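Local coordinates for malic enzyme (Entamoeba histolytica, PDB 3NV9), which probably catalyses the oxidative decarboxylation of malate to pyruvate with NAD or NADP as acceptor, as malic enzymes generally do, and works as a dimer, at residues 273-276 and 277-281; 461-464 and 465-469. All coordinates share one frame; numbering follows the deposited sequence.

Contact 1: 273-276 and 277-281; sequences KWEI and CETTN
Glu278 lays its side chain over one face of the Trp274 indole, one turn further along helix 271-279. Its CG sits above the five-membered ring, 4.0 Å from that ring's centroid and 16° off the normal, a CH-pi contact displaced toward the rim. The carboxylate continues across the bicycle, its plane 29° from that of the indole, until OE2 lies 3.3 Å from CZ2 of Trp274. A bend at chi2 of Glu278 folds the carboxylate back over the ring in this way. Cys277 meets the benzo part of the indole obliquely, with its CB 3.4 Å from CE3 of Trp274, and its SG makes a sulfur-aromatic contact with the six-membered ring. Lys265, from helix 262-266, adds a cation-pi contact to the same indole.

Beneath these side chains runs the i to i+4 bonding of the helix, well formed from Glu278 N to Trp274 O. Bonding becomes mixed at the C-terminal end, where the Thr279 hydroxyl joins the backbone amides. Thr279 OG1 donates to Glu275 O at 2.7 Å, whereas Thr279 N reaches that oxygen only weakly. Chi1 of Thr279 (53°) turns its hydroxyl back toward the preceding turn. Thr280, the first residue to leave the helical conformation, bonds only weakly through its N to Ile276 O, and its hydroxyl, modelled implausibly close to that oxygen, is a doubtful second bond. Ile276 and Thr280 face strand 248-252, packing this helix end against the sheet of the NAD-binding domain.

On the exposed side, one water donates to Glu275 OE1 and to Glu278 OE1, 2.9 Å from the latter. The two carboxylates thus share a bridging donor, which probably eases the repulsion between their like charges.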
loop_
_atom_site.group_PDB
_atom_site.type_symbol
_atom_site.label_atom_id
_atom_site.label_comp_id
_atom_site.label_asym_id
_atom_site.label_seq_id
_atom_site.Cartn_x
_atom_site.Cartn_y
_atom_site.Cartn_z
ATOM N N LYS A 273 25.909 13.445 -16.998
ATOM C CA LYS A 273 27.370 13.286 -16.980
ATOM C C LYS A 273 28.012 14.275 -17.967
ATOM O O LYS A 273 29.110 14.796 -17.712
ATOM C CB LYS A 273 27.829 11.845 -17.266
ATOM C CG LYS A 273 27.283 10.758 -16.316
ATOM C CD LYS A 273 27.657 9.329 -16.807
ATOM C CE LYS A 273 29.171 9.113 -17.009
ATOM N NZ LYS A 273 29.518 7.735 -17.486
ATOM N N TRP A 274 27.305 14.549 -19.058
ATOM C CA TRP A 274 27.784 15.468 -20.092
ATOM C C TRP A 274 27.947 16.935 -19.614
ATOM O O TRP A 274 29.020 17.538 -19.838
ATOM C CB TRP A 274 26.919 15.378 -21.362
ATOM C CG TRP A 274 27.463 16.269 -22.443
ATOM C CD1 TRP A 274 26.777 17.248 -23.141
ATOM C CD2 TRP A 274 28.823 16.304 -22.917
ATOM N NE1 TRP A 274 27.640 17.862 -24.016
ATOM C CE2 TRP A 274 28.892 17.303 -23.900
ATOM C CE3 TRP A 274 29.977 15.569 -22.618
ATOM C CZ2 TRP A 274 30.083 17.595 -24.581
ATOM C CZ3 TRP A 274 31.164 15.866 -23.273
ATOM C CH2 TRP A 274 31.210 16.869 -24.244
ATOM N N GLU A 275 26.914 17.471 -18.943
ATOM C CA GLU A 275 26.963 18.800 -18.290
ATOM C C GLU A 275 28.180 18.893 -17.355
ATOM O O GLU A 275 28.918 19.875 -17.348
ATOM C CB GLU A 275 25.652 19.056 -17.546
ATOM C CG GLU A 275 25.657 20.196 -16.484
ATOM C CD GLU A 275 25.641 21.622 -17.086
ATOM O OE1 GLU A 275 25.385 21.763 -18.306
ATOM O OE2 GLU A 275 25.900 22.601 -16.337
ATOM N N ILE A 276 28.402 17.825 -16.597
ATOM C CA ILE A 276 29.573 17.688 -15.730
ATOM C C ILE A 276 30.888 17.559 -16.510
ATOM O O ILE A 276 31.945 17.971 -16.021
ATOM C CB ILE A 276 29.358 16.472 -14.773
ATOM C CG1 ILE A 276 28.281 16.819 -13.749
ATOM C CG2 ILE A 276 30.674 15.975 -14.136
ATOM C CD1 ILE A 276 27.636 15.603 -13.084
ATOM N N CYS A 277 30.828 16.971 -17.708
ATOM C CA CYS A 277 31.990 16.911 -18.593
ATOM C C CYS A 277 32.394 18.314 -19.092
ATOM O O CYS A 277 33.568 18.659 -19.087
ATOM C CB CYS A 277 31.744 15.961 -19.748
ATOM S SG CYS A 277 31.897 14.171 -19.304
ATOM N N GLU A 278 31.397 19.111 -19.470
ATOM C CA GLU A 278 31.590 20.490 -19.909
ATOM C C GLU A 278 32.157 21.460 -18.838
ATOM O O GLU A 278 32.952 22.353 -19.158
ATOM C CB GLU A 278 30.264 21.059 -20.435
ATOM C CG GLU A 278 29.480 20.114 -21.295
ATOM C CD GLU A 278 28.939 20.763 -22.566
ATOM O OE1 GLU A 278 27.787 21.297 -22.548
ATOM O OE2 GLU A 278 29.695 20.736 -23.581
ATOM N N THR A 279 31.763 21.263 -17.570
ATOM C CA THR A 279 31.944 22.292 -16.508
ATOM C C THR A 279 33.015 21.990 -15.451
ATOM O O THR A 279 33.388 22.863 -14.671
ATOM C CB THR A 279 30.594 22.537 -15.770
ATOM O OG1 THR A 279 30.079 21.277 -15.314
ATOM C CG2 THR A 279 29.572 23.174 -16.686
ATOM N N THR A 280 33.518 20.766 -15.406
ATOM C CA THR A 280 34.400 20.367 -14.301
ATOM C C THR A 280 35.756 19.952 -14.805
ATOM O O THR A 280 35.940 19.803 -16.016
ATOM C CB THR A 280 33.765 19.235 -13.428
ATOM O OG1 THR A 280 33.524 18.047 -14.218
ATOM C CG2 THR A 280 32.430 19.727 -12.803
ATOM N N ASN A 281 36.704 19.789 -13.883
ATOM C CA ASN A 281 37.974 19.090 -14.151
ATOM C C ASN A 281 38.694 19.649 -15.395
ATOM O O ASN A 281 38.962 18.889 -16.344
ATOM C CB ASN A 281 37.684 17.578 -14.321
ATOM C CG ASN A 281 38.911 16.766 -14.686
ATOM O OD1 ASN A 281 39.997 16.961 -14.143
ATOM N ND2 ASN A 281 38.732 15.825 -15.586
HETATM O O HOH W 1 25.433 20.321 -21.126
#

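Contact 2: 461-464 and 465-469; sequences DSKH and IVDFP
Lys463 and Asp467 face each other across a turn that begins with a Schellman motif, the C-terminal cap of helix 438-461: Lys463 has positive phi (75°) and two bonds run back into the last helical turn. The two side chains approach at a slant, four residues apart. The lysine is kinked at chi2 and again at chi4, which brings its ammonium group round to the aspartate. NZ of Lys463 remains 3.8 Å from OD2 of Asp467, a long salt bridge in which water does part of the work. One water, weakly bound on both sides, joins NZ to OD2, and a second links the ammonium group to OD1. The charges are therefore coupled through a small hydrated ring on the protein surface.

Between these two residues the chain turns different side chains into different surroundings. His464 extends to the second subunit, where its ND1 is hydrogen-bonded to Glu451 of that chain. Ile465 is buried, its side chain lying against Leu459 and Gln460 of the helix just ended and against Lys52 of the second subunit. Further on, Phe468 packs edge-to-face with Phe42 of its own chain and Trp60 of the second subunit, before Pro469 takes the N-cap position of helix 470-485. The connection thus combines a hydrated charge pair with residues that pack on both helix 21-43 and the second subunit. Within the hydrated ring, the water that accepts a weak bond from Lys463 NZ donates to Asp467 OD1 over 2.6 Å.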
loop_
_atom_site.group_PDB
_atom_site.type_symbol
_atom_site.label_atom_id
_atom_site.label_comp_id
_atom_site.label_asym_id
_atom_site.label_seq_id
_atom_site.Cartn_x
_atom_site.Cartn_y
_atom_site.Cartn_z
ATOM N N ASP A 461 4.675 -1.271 23.715
ATOM C CA ASP A 461 4.527 -1.291 25.172
ATOM C C ASP A 461 3.382 -2.207 25.562
ATOM O O ASP A 461 3.518 -2.982 26.487
ATOM C CB ASP A 461 4.326 0.110 25.744
ATOM C CG ASP A 461 5.534 0.994 25.548
ATOM O OD1 ASP A 461 6.609 0.441 25.272
ATOM O OD2 ASP A 461 5.410 2.230 25.677
ATOM N N SER A 462 2.275 -2.117 24.828
ATOM C CA SER A 462 1.159 -3.103 24.867
ATOM C C SER A 462 1.414 -4.557 24.510
ATOM O O SER A 462 0.522 -5.359 24.673
ATOM C CB SER A 462 0.070 -2.685 23.895
ATOM O OG SER A 462 -0.866 -1.986 24.668
ATOM N N LYS A 463 2.554 -4.887 23.929
ATOM C CA LYS A 463 2.790 -6.290 23.560
ATOM C C LYS A 463 2.012 -6.712 22.328
ATOM O O LYS A 463 1.945 -7.912 22.033
ATOM C CB LYS A 463 2.376 -7.253 24.680
ATOM C CG LYS A 463 3.485 -7.764 25.537
ATOM C CD LYS A 463 4.164 -6.717 26.382
ATOM C CE LYS A 463 4.764 -7.399 27.633
ATOM N NZ LYS A 463 6.146 -6.816 27.971
ATOM N N HIS A 464 1.428 -5.760 21.605
ATOM C CA HIS A 464 0.858 -6.187 20.321
ATOM C C HIS A 464 1.981 -6.415 19.292
ATOM O O HIS A 464 1.836 -7.238 18.405
ATOM C CB HIS A 464 -0.194 -5.209 19.819
ATOM C CG HIS A 464 -1.460 -5.294 20.587
ATOM N ND1 HIS A 464 -2.229 -6.441 20.608
ATOM C CD2 HIS A 464 -2.064 -4.415 21.420
ATOM C CE1 HIS A 464 -3.278 -6.250 21.385
ATOM N NE2 HIS A 464 -3.220 -5.015 21.859
ATOM N N ILE A 465 3.058 -5.637 19.412
ATOM C CA ILE A 465 4.331 -5.972 18.825
ATOM C C ILE A 465 5.169 -6.661 19.939
ATOM O O ILE A 465 5.493 -6.067 20.969
ATOM C CB ILE A 465 5.007 -4.723 18.228
ATOM C CG1 ILE A 465 4.147 -4.124 17.104
ATOM C CG2 ILE A 465 6.315 -5.054 17.648
ATOM C CD1 ILE A 465 4.451 -2.610 16.862
ATOM N N VAL A 466 5.425 -7.940 19.753
ATOM C CA VAL A 466 6.076 -8.804 20.732
ATOM C C VAL A 466 7.555 -8.392 20.839
ATOM O O VAL A 466 8.141 -8.011 19.805
ATOM C CB VAL A 466 5.995 -10.289 20.207
ATOM C CG1 VAL A 466 6.942 -11.220 20.938
ATOM C CG2 VAL A 466 4.588 -10.827 20.313
ATOM N N ASP A 467 8.168 -8.495 22.034
ATOM C CA ASP A 467 9.609 -8.241 22.163
ATOM C C ASP A 467 10.324 -9.319 21.418
ATOM O O ASP A 467 9.850 -10.455 21.372
ATOM C CB ASP A 467 10.092 -8.290 23.621
ATOM C CG ASP A 467 9.381 -7.268 24.525
ATOM O OD1 ASP A 467 9.209 -6.086 24.113
ATOM O OD2 ASP A 467 9.043 -7.643 25.670
ATOM N N PHE A 468 11.465 -8.976 20.819
ATOM C CA PHE A 468 12.254 -9.937 20.075
ATOM C C PHE A 468 13.014 -10.839 21.035
ATOM O O PHE A 468 13.548 -10.348 22.006
ATOM C CB PHE A 468 13.215 -9.206 19.205
ATOM C CG PHE A 468 13.951 -10.090 18.256
ATOM C CD1 PHE A 468 13.365 -10.476 17.063
ATOM C CD2 PHE A 468 15.251 -10.491 18.532
ATOM C CE1 PHE A 468 14.028 -11.287 16.177
ATOM C CE2 PHE A 468 15.943 -11.320 17.634
ATOM C CZ PHE A 468 15.304 -11.719 16.442
ATOM N N PRO A 469 13.087 -12.160 20.751
ATOM C CA PRO A 469 13.690 -13.049 21.768
ATOM C C PRO A 469 15.169 -12.749 22.024
ATOM O O PRO A 469 15.948 -12.651 21.079
ATOM C CB PRO A 469 13.485 -14.461 21.152
ATOM C CG PRO A 469 12.224 -14.265 20.248
ATOM C CD PRO A 469 12.564 -12.939 19.619
HETATM O O HOH W 2 7.139 -5.068 25.246
HETATM O O HOH W 3 6.717 -9.671 27.137
#

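Contacts 1 and 2 follow one another in series along the chain and lie on opposite sides of its centre, their own centres 53 Å apart and their nearest atoms about 41 Å apart. Contact 1 occupies the C-terminal end of helix 271-279, beside strand 248-252 of the mixed sheet in the NAD-binding domain, and meets no other protein chain of the assembly. Contact 2 joins helix 438-461 to helix 470-485 and reaches the second subunit. Both are local solutions to ending a helix: a threonine hydroxyl supplements weakened backbone bonding at 277-281, while a Schellman turn redirects the chain at 461-464. One belongs to the nucleotide-binding fold, the other to the dimer.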